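Ubiquitin conjugating enzyme (Plasmodium yoelii, PDB 2PWQ) probably transfers ubiquitin, carried as a thioester on its active-site cysteine, as an E2 enzyme of the ubiquitin-conjugation pathway. Local coordinates at residues 95-108 against 132-146. Numbering follows the deposited sequence.
Sequences IWHPNISSQTGAIC and LLSDPQPDDPQDAEV
D143 carries its carboxylate to S102 with CG anti to the backbone N (chi1 -167°). The S102 hydroxyl, held between its own backbone N and carbonyl carbon (chi1 70°), turns to meet it. OD2 of D143 takes two hydrogen bonds, each 2.7 Å long, from S102 N on its anti side and from S102 OG on its syn side. The other oxygen, D143 OD1, caps helix 144-152: it accepts from V146 N at 3.1 Å and, weakly, from E145 N. D143 is thus the N-cap residue, and one carboxylate ties the helix start to the 95-108 loop.

V146, in the first turn of that helix, lies over one face of the W96 indole. Its CG2 sits 3.4 Å from the centroid of the six-membered ring of W96, almost on the ring normal, a CH-pi contact. V146 CG1 reaches the pyrrole part, 3.6 Å from W96 NE1. F157 and W164 of helix 154-168 also meet this indole.

P98 O accepts two backbone bonds, from Q142 N at 2.7 Å and from D143 N. Next to P98, H97 NE2 donates to L132 O at 2.9 Å. This bond is bent, with an N-H...O angle of 139°. H97 ND1 accepts from N99 N, so both ring nitrogens are engaged and the rotation of the imidazole is fixed. P136 CB packs against P98 CG at 3.6 Å.

The HPN sequence at 97-99 is the E2 signature upstream of C108, the predicted thioester cysteine. Two bonds from S102 to D143 OD2 would probably stabilise a charged carboxylate, and the start of helix 144-152 may add to this.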
ATOM      1  N   ILE A  95       2.610   7.673  -7.929  1.00 30.03           N
ATOM      2  CA  ILE A  95       2.369   8.487  -6.743  1.00 29.39           C
ATOM      3  C   ILE A  95       3.647   9.278  -6.395  1.00 28.68           C
ATOM      4  O   ILE A  95       4.778   8.769  -6.560  1.00 28.38           O
ATOM      5  CB  ILE A  95       1.800   7.589  -5.541  1.00 28.15           C
ATOM      6  CG1 ILE A  95       1.487   8.408  -4.271  1.00 29.47           C
ATOM      7  CG2 ILE A  95       2.755   6.397  -5.208  1.00 29.99           C
ATOM      8  CD1 ILE A  95       0.890   7.622  -3.069  1.00 29.95           C
ATOM      9  N   TRP A  96       3.449  10.536  -5.971  1.00 28.65           N
ATOM     10  CA  TRP A  96       4.535  11.434  -5.582  1.00 30.06           C
ATOM     11  C   TRP A  96       4.565  11.503  -4.042  1.00 27.81           C
ATOM     12  O   TRP A  96       3.742  12.193  -3.463  1.00 31.13           O
ATOM     13  CB  TRP A  96       4.252  12.835  -6.113  1.00 29.86           C
ATOM     14  CG  TRP A  96       5.403  13.752  -6.027  1.00 32.05           C
ATOM     15  CD1 TRP A  96       5.522  14.841  -5.229  1.00 34.53           C
ATOM     16  CD2 TRP A  96       6.591  13.683  -6.809  1.00 35.62           C
ATOM     17  NE1 TRP A  96       6.732  15.443  -5.430  1.00 33.82           N
ATOM     18  CE2 TRP A  96       7.409  14.764  -6.412  1.00 34.80           C
ATOM     19  CE3 TRP A  96       7.031  12.825  -7.838  1.00 33.67           C
ATOM     20  CZ2 TRP A  96       8.667  15.018  -6.992  1.00 34.81           C
ATOM     21  CZ3 TRP A  96       8.302  13.052  -8.405  1.00 35.34           C
ATOM     22  CH2 TRP A  96       9.099  14.161  -7.988  1.00 34.78           C
ATOM     23  N   HIS A  97       5.529  10.836  -3.426  1.00 30.41           N
ATOM     24  CA  HIS A  97       5.617  10.646  -1.973  1.00 30.70           C
ATOM     25  C   HIS A  97       7.057  10.307  -1.592  1.00 32.39           C
ATOM     26  O   HIS A  97       7.689   9.477  -2.254  1.00 32.47           O
ATOM     27  CB  HIS A  97       4.722   9.476  -1.543  1.00 30.39           C
ATOM     28  CG  HIS A  97       4.463   9.421  -0.056  1.00 31.05           C
ATOM     29  ND1 HIS A  97       5.343   8.853   0.850  1.00 29.88           N
ATOM     30  CD2 HIS A  97       3.395   9.827   0.660  1.00 30.66           C
ATOM     31  CE1 HIS A  97       4.850   8.971   2.072  1.00 32.65           C
ATOM     32  NE2 HIS A  97       3.664   9.555   1.988  1.00 30.54           N
ATOM     33  N   PRO A  98       7.617  10.954  -0.527  1.00 32.78           N
ATOM     34  CA  PRO A  98       9.033  10.716  -0.209  1.00 33.98           C
ATOM     35  C   PRO A  98       9.350   9.271   0.130  1.00 35.26           C
ATOM     36  O   PRO A  98      10.499   8.832   0.015  1.00 36.06           O
ATOM     37  CB  PRO A  98       9.291  11.632   1.005  1.00 34.20           C
ATOM     38  CG  PRO A  98       7.910  11.942   1.548  1.00 34.76           C
ATOM     39  CD  PRO A  98       7.029  11.982   0.345  1.00 33.54           C
ATOM     40  N   ASN A  99       8.342   8.529   0.590  1.00 35.92           N
ATOM     41  CA  ASN A  99       8.569   7.150   0.970  1.00 36.09           C
ATOM     42  C   ASN A  99       8.228   6.077  -0.062  1.00 36.29           C
ATOM     43  O   ASN A  99       8.175   4.876   0.281  1.00 36.09           O
ATOM     44  CB  ASN A  99       7.846   6.880   2.291  1.00 36.61           C
ATOM     45  CG  ASN A  99       8.355   7.766   3.403  1.00 37.86           C
ATOM     46  OD1 ASN A  99       9.555   7.775   3.693  1.00 41.41           O
ATOM     47  ND2 ASN A  99       7.468   8.525   4.005  1.00 36.55           N
ATOM     48  N   ILE A 100       8.070   6.491  -1.336  1.00 36.26           N
ATOM     49  CA  ILE A 100       7.640   5.594  -2.421  1.00 35.71           C
ATOM     50  C   ILE A 100       8.351   6.040  -3.715  1.00 36.53           C
ATOM     51  O   ILE A 100       8.352   7.232  -4.042  1.00 35.92           O
ATOM     52  CB  ILE A 100       6.103   5.657  -2.657  1.00 35.34           C
ATOM     53  CG1 ILE A 100       5.304   5.526  -1.342  1.00 33.76           C
ATOM     54  CG2 ILE A 100       5.632   4.563  -3.633  1.00 35.81           C
ATOM     55  CD1 ILE A 100       3.872   6.004  -1.484  1.00 34.08           C
ATOM     56  N   SER A 101       8.979   5.100  -4.410  1.00 37.78           N
ATOM     57  CA  SER A 101       9.623   5.403  -5.696  1.00 39.02           C
ATOM     58  C   SER A 101       8.572   5.974  -6.668  1.00 39.17           C
ATOM     59  O   SER A 101       7.523   5.348  -6.949  1.00 38.89           O
ATOM     60  CB  SER A 101      10.351   4.179  -6.248  1.00 38.91           C
ATOM     61  OG  SER A 101      10.895   4.426  -7.538  1.00 40.87           O
ATOM     62  N   SER A 102       8.834   7.207  -7.106  1.00 39.09           N
ATOM     63  CA  SER A 102       7.989   7.911  -8.072  1.00 38.51           C
ATOM     64  C   SER A 102       8.003   7.210  -9.438  1.00 38.62           C
ATOM     65  O   SER A 102       7.209   7.551 -10.278  1.00 38.29           O
ATOM     66  CB  SER A 102       8.455   9.355  -8.266  1.00 38.25           C
ATOM     67  OG  SER A 102       9.721   9.410  -8.959  1.00 37.74           O
ATOM     68  N   GLN A 103       8.892   6.241  -9.626  1.00 38.84           N
ATOM     69  CA  GLN A 103       9.038   5.547 -10.899  1.00 40.52           C
ATOM     70  C   GLN A 103       8.669   4.079 -10.876  1.00 40.71           C
ATOM     71  O   GLN A 103       8.184   3.569 -11.873  1.00 40.50           O
ATOM     72  CB  GLN A 103      10.443   5.754 -11.438  1.00 40.38           C
ATOM     73  CG  GLN A 103      10.699   7.250 -11.620  1.00 43.74           C
ATOM     74  CD  GLN A 103      12.172   7.596 -11.636  1.00 52.78           C
ATOM     75  OE1 GLN A 103      12.920   7.187 -12.550  1.00 53.60           O
ATOM     76  NE2 GLN A 103      12.608   8.379 -10.635  1.00 54.90           N
ATOM     77  N   THR A 104       8.848   3.414  -9.734  1.00 40.99           N
ATOM     78  CA  THR A 104       8.556   1.971  -9.614  1.00 40.75           C
ATOM     79  C   THR A 104       7.517   1.555  -8.562  1.00 40.86           C
ATOM     80  O   THR A 104       7.114   0.387  -8.520  1.00 40.06           O
ATOM     81  CB  THR A 104       9.823   1.168  -9.361  1.00 41.01           C
ATOM     82  OG1 THR A 104      10.238   1.350  -8.008  1.00 41.36           O
ATOM     83  CG2 THR A 104      10.945   1.600 -10.328  1.00 39.70           C
ATOM     84  N   GLY A 105       7.104   2.498  -7.717  1.00 40.56           N
ATOM     85  CA  GLY A 105       6.092   2.225  -6.674  1.00 40.36           C
ATOM     86  C   GLY A 105       6.605   1.427  -5.487  1.00 39.82           C
ATOM     87  O   GLY A 105       5.818   1.045  -4.615  1.00 39.28           O
ATOM     88  N   ALA A 106       7.911   1.166  -5.458  1.00 39.84           N
ATOM     89  CA  ALA A 106       8.526   0.464  -4.348  1.00 40.31           C
ATOM     90  C   ALA A 106       8.427   1.264  -3.042  1.00 40.97           C
ATOM     91  O   ALA A 106       8.470   2.490  -3.047  1.00 39.84           O
ATOM     92  CB  ALA A 106       9.944   0.161  -4.638  1.00 39.84           C
ATOM     93  N   ILE A 107       8.278   0.543  -1.934  1.00 42.99           N
ATOM     94  CA  ILE A 107       8.263   1.151  -0.593  1.00 44.48           C
ATOM     95  C   ILE A 107       9.221   0.393   0.321  1.00 46.06           C
ATOM     96  O   ILE A 107       9.538  -0.776   0.065  1.00 46.67           O
ATOM     97  CB  ILE A 107       6.850   1.171   0.006  1.00 44.77           C
ATOM     98  CG1 ILE A 107       6.222  -0.214  -0.044  1.00 43.96           C
ATOM     99  CG2 ILE A 107       5.988   2.168  -0.728  1.00 44.98           C
ATOM    100  CD1 ILE A 107       4.721  -0.208   0.089  1.00 48.65           C
ATOM    101  N   CYS A 108       9.711   1.042   1.368  1.00 47.93           N
ATOM    102  CA  CYS A 108      10.568   0.323   2.321  1.00 49.40           C
ATOM    103  C   CYS A 108       9.722  -0.444   3.340  1.00 50.31           C
ATOM    104  O   CYS A 108       9.001   0.158   4.131  1.00 50.75           O
ATOM    105  CB  CYS A 108      11.532   1.273   3.037  1.00 49.22           C
ATOM    106  SG  CYS A 108      12.652   0.406   4.164  1.00 50.07           S
ATOM    107  N   LEU A 132       1.183   6.064   6.284  1.00 35.02           N
ATOM    108  CA  LEU A 132       2.286   6.755   5.595  1.00 35.47           C
ATOM    109  C   LEU A 132       1.845   7.877   4.645  1.00 35.49           C
ATOM    110  O   LEU A 132       2.467   8.928   4.605  1.00 35.90           O
ATOM    111  CB  LEU A 132       3.124   5.779   4.823  1.00 35.91           C
ATOM    112  CG  LEU A 132       4.405   5.340   5.460  1.00 37.50           C
ATOM    113  CD1 LEU A 132       5.202   4.559   4.463  1.00 41.57           C
ATOM    114  CD2 LEU A 132       5.199   6.573   5.972  1.00 37.94           C
ATOM    115  N   LEU A 133       0.781   7.650   3.888  1.00 35.60           N
ATOM    116  CA  LEU A 133       0.225   8.680   2.996  1.00 35.90           C
ATOM    117  C   LEU A 133      -0.150   9.928   3.803  1.00 36.83           C
ATOM    118  O   LEU A 133       0.128  11.082   3.411  1.00 34.17           O
ATOM    119  CB  LEU A 133      -1.007   8.145   2.262  1.00 35.00           C
ATOM    120  CG  LEU A 133      -0.792   7.525   0.861  1.00 36.62           C
ATOM    121  CD1 LEU A 133       0.641   6.945   0.627  1.00 34.75           C
ATOM    122  CD2 LEU A 133      -1.853   6.511   0.570  1.00 34.65           C
ATOM    123  N   SER A 134      -0.803   9.672   4.939  1.00 35.91           N
ATOM    124  CA  SER A 134      -1.174  10.722   5.892  1.00 38.15           C
ATOM    125  C   SER A 134      -0.021  11.384   6.576  1.00 37.26           C
ATOM    126  O   SER A 134      -0.161  12.515   7.032  1.00 38.52           O
ATOM    127  CB  SER A 134      -2.034  10.136   7.006  1.00 37.67           C
ATOM    128  OG  SER A 134      -3.354  10.069   6.568  1.00 42.23           O
ATOM    129  N   ASP A 135       1.104  10.697   6.687  1.00 36.29           N
ATOM    130  CA  ASP A 135       2.142  11.182   7.534  1.00 35.89           C
ATOM    131  C   ASP A 135       3.496  10.753   6.965  1.00 36.24           C
ATOM    132  O   ASP A 135       4.119   9.793   7.455  1.00 35.00           O
ATOM    133  CB  ASP A 135       1.859  10.608   8.951  1.00 36.67           C
ATOM    134  CG  ASP A 135       2.699  11.235  10.030  1.00 38.70           C
ATOM    135  OD1 ASP A 135       3.255  12.330   9.803  1.00 39.34           O
ATOM    136  OD2 ASP A 135       2.755  10.642  11.138  1.00 44.38           O
ATOM    137  N   PRO A 136       3.976  11.471   5.909  1.00 35.72           N
ATOM    138  CA  PRO A 136       5.214  11.053   5.246  1.00 38.09           C
ATOM    139  C   PRO A 136       6.434  11.153   6.174  1.00 39.78           C
ATOM    140  O   PRO A 136       6.493  12.045   7.012  1.00 40.58           O
ATOM    141  CB  PRO A 136       5.337  12.019   4.025  1.00 35.74           C
ATOM    142  CG  PRO A 136       3.999  12.686   3.876  1.00 35.61           C
ATOM    143  CD  PRO A 136       3.411  12.686   5.313  1.00 35.90           C
ATOM    144  N   GLN A 137       7.402  10.270   5.987  1.00 43.17           N
ATOM    145  CA  GLN A 137       8.597  10.156   6.847  1.00 46.38           C
ATOM    146  C   GLN A 137       9.906  10.500   6.111  1.00 49.61           C
ATOM    147  O   GLN A 137      10.682   9.590   5.733  1.00 48.65           O
ATOM    148  CB  GLN A 137       8.670   8.728   7.390  1.00 45.80           C
ATOM    149  CG  GLN A 137       7.456   8.369   8.218  1.00 46.92           C
ATOM    150  CD  GLN A 137       7.302   9.330   9.373  1.00 45.03           C
ATOM    151  OE1 GLN A 137       6.271  10.041   9.514  1.00 41.99           O
ATOM    152  NE2 GLN A 137       8.370   9.420  10.175  1.00 43.75           N
ATOM    153  N   PRO A 138      10.180  11.814   5.936  1.00 53.12           N
ATOM    154  CA  PRO A 138      11.229  12.302   5.018  1.00 55.67           C
ATOM    155  C   PRO A 138      12.670  11.888   5.309  1.00 57.95           C
ATOM    156  O   PRO A 138      13.496  11.931   4.395  1.00 58.27           O
ATOM    157  CB  PRO A 138      11.083  13.828   5.089  1.00 55.52           C
ATOM    158  CG  PRO A 138      10.434  14.084   6.405  1.00 55.34           C
ATOM    159  CD  PRO A 138       9.480  12.934   6.592  1.00 53.31           C
ATOM    160  N   ASP A 139      12.962  11.493   6.547  1.00 60.38           N
ATOM    161  CA  ASP A 139      14.321  11.091   6.972  1.00 62.89           C
ATOM    162  C   ASP A 139      14.720   9.669   6.592  1.00 63.69           C
ATOM    163  O   ASP A 139      15.900   9.304   6.693  1.00 63.63           O
ATOM    164  CB  ASP A 139      14.454  11.215   8.493  1.00 63.55           C
ATOM    165  CG  ASP A 139      14.700  12.638   8.951  1.00 65.81           C
ATOM    166  OD1 ASP A 139      14.098  13.586   8.382  1.00 68.08           O
ATOM    167  OD2 ASP A 139      15.497  12.796   9.908  1.00 68.86           O
ATOM    168  N   ASP A 140      13.721   8.871   6.197  1.00 64.89           N
ATOM    169  CA  ASP A 140      13.894   7.466   5.798  1.00 65.66           C
ATOM    170  C   ASP A 140      13.455   7.302   4.337  1.00 65.20           C
ATOM    171  O   ASP A 140      12.548   6.514   4.034  1.00 65.36           O
ATOM    172  CB  ASP A 140      13.079   6.557   6.730  1.00 66.27           C
ATOM    173  CG  ASP A 140      13.360   6.834   8.223  1.00 68.81           C
ATOM    174  OD1 ASP A 140      14.539   7.139   8.566  1.00 71.60           O
ATOM    175  OD2 ASP A 140      12.407   6.744   9.044  1.00 70.29           O
ATOM    176  N   PRO A 141      14.125   8.022   3.417  1.00 64.58           N
ATOM    177  CA  PRO A 141      13.487   8.343   2.143  1.00 63.83           C
ATOM    178  C   PRO A 141      13.610   7.209   1.129  1.00 63.01           C
ATOM    179  O   PRO A 141      14.548   6.405   1.198  1.00 63.18           O
ATOM    180  CB  PRO A 141      14.247   9.593   1.673  1.00 63.87           C
ATOM    181  CG  PRO A 141      15.455   9.748   2.626  1.00 64.13           C
ATOM    182  CD  PRO A 141      15.516   8.511   3.461  1.00 64.52           C
ATOM    183  N   GLN A 142      12.652   7.136   0.209  1.00 61.92           N
ATOM    184  CA  GLN A 142      12.684   6.121  -0.836  1.00 60.98           C
ATOM    185  C   GLN A 142      13.019   6.723  -2.187  1.00 59.75           C
ATOM    186  O   GLN A 142      13.716   6.115  -2.986  1.00 59.86           O
ATOM    187  CB  GLN A 142      11.357   5.354  -0.901  1.00 61.17           C
ATOM    188  CG  GLN A 142      11.375   4.049  -0.136  1.00 62.49           C
ATOM    189  CD  GLN A 142      12.413   3.075  -0.682  1.00 64.27           C
ATOM    190  OE1 GLN A 142      13.478   2.881  -0.074  1.00 63.36           O
ATOM    191  NE2 GLN A 142      12.119   2.473  -1.849  1.00 63.78           N
ATOM    192  N   ASP A 143      12.512   7.924  -2.423  1.00 58.30           N
ATOM    193  CA  ASP A 143      12.760   8.651  -3.653  1.00 56.67           C
ATOM    194  C   ASP A 143      13.521   9.936  -3.313  1.00 55.89           C
ATOM    195  O   ASP A 143      12.951  10.828  -2.676  1.00 55.68           O
ATOM    196  CB  ASP A 143      11.416   8.970  -4.325  1.00 56.02           C
ATOM    197  CG  ASP A 143      11.575   9.438  -5.766  1.00 55.21           C
ATOM    198  OD1 ASP A 143      12.225  10.490  -5.977  1.00 52.70           O
ATOM    199  OD2 ASP A 143      11.044   8.756  -6.677  1.00 50.74           O
ATOM    200  N   ALA A 144      14.791  10.025  -3.736  1.00 55.25           N
ATOM    201  CA  ALA A 144      15.674  11.177  -3.389  1.00 54.31           C
ATOM    202  C   ALA A 144      15.132  12.511  -3.872  1.00 53.24           C
ATOM    203  O   ALA A 144      15.210  13.507  -3.148  1.00 53.40           O
ATOM    204  CB  ALA A 144      17.125  10.967  -3.883  1.00 54.55           C
ATOM    205  N   GLU A 145      14.552  12.509  -5.074  1.00 52.53           N
ATOM    206  CA  GLU A 145      14.034  13.740  -5.679  0.60 51.90           C
ATOM    207  C   GLU A 145      12.744  14.219  -4.993  1.00 51.50           C
ATOM    208  O   GLU A 145      12.560  15.432  -4.784  1.00 51.75           O
ATOM    209  CB  GLU A 145      13.852  13.605  -7.207  0.60 52.00           C
ATOM    210  CG  GLU A 145      14.895  12.728  -7.951  0.60 51.91           C
ATOM    211  CD  GLU A 145      16.365  12.973  -7.547  0.60 51.96           C
ATOM    212  OE1 GLU A 145      17.124  11.979  -7.477  0.60 50.77           O
ATOM    213  OE2 GLU A 145      16.765  14.139  -7.309  0.60 52.17           O
ATOM    214  N   VAL A 146      11.862  13.283  -4.624  1.00 50.15           N
ATOM    215  CA  VAL A 146      10.641  13.660  -3.896  1.00 49.00           C
ATOM    216  C   VAL A 146      11.003  14.158  -2.499  1.00 49.00           C
ATOM    217  O   VAL A 146      10.429  15.127  -2.029  1.00 48.69           O
ATOM    218  CB  VAL A 146       9.600  12.515  -3.774  1.00 48.13           C
ATOM    219  CG1 VAL A 146       8.289  13.051  -3.234  1.00 46.81           C
ATOM    220  CG2 VAL A 146       9.350  11.852  -5.114  1.00 47.70           C
TER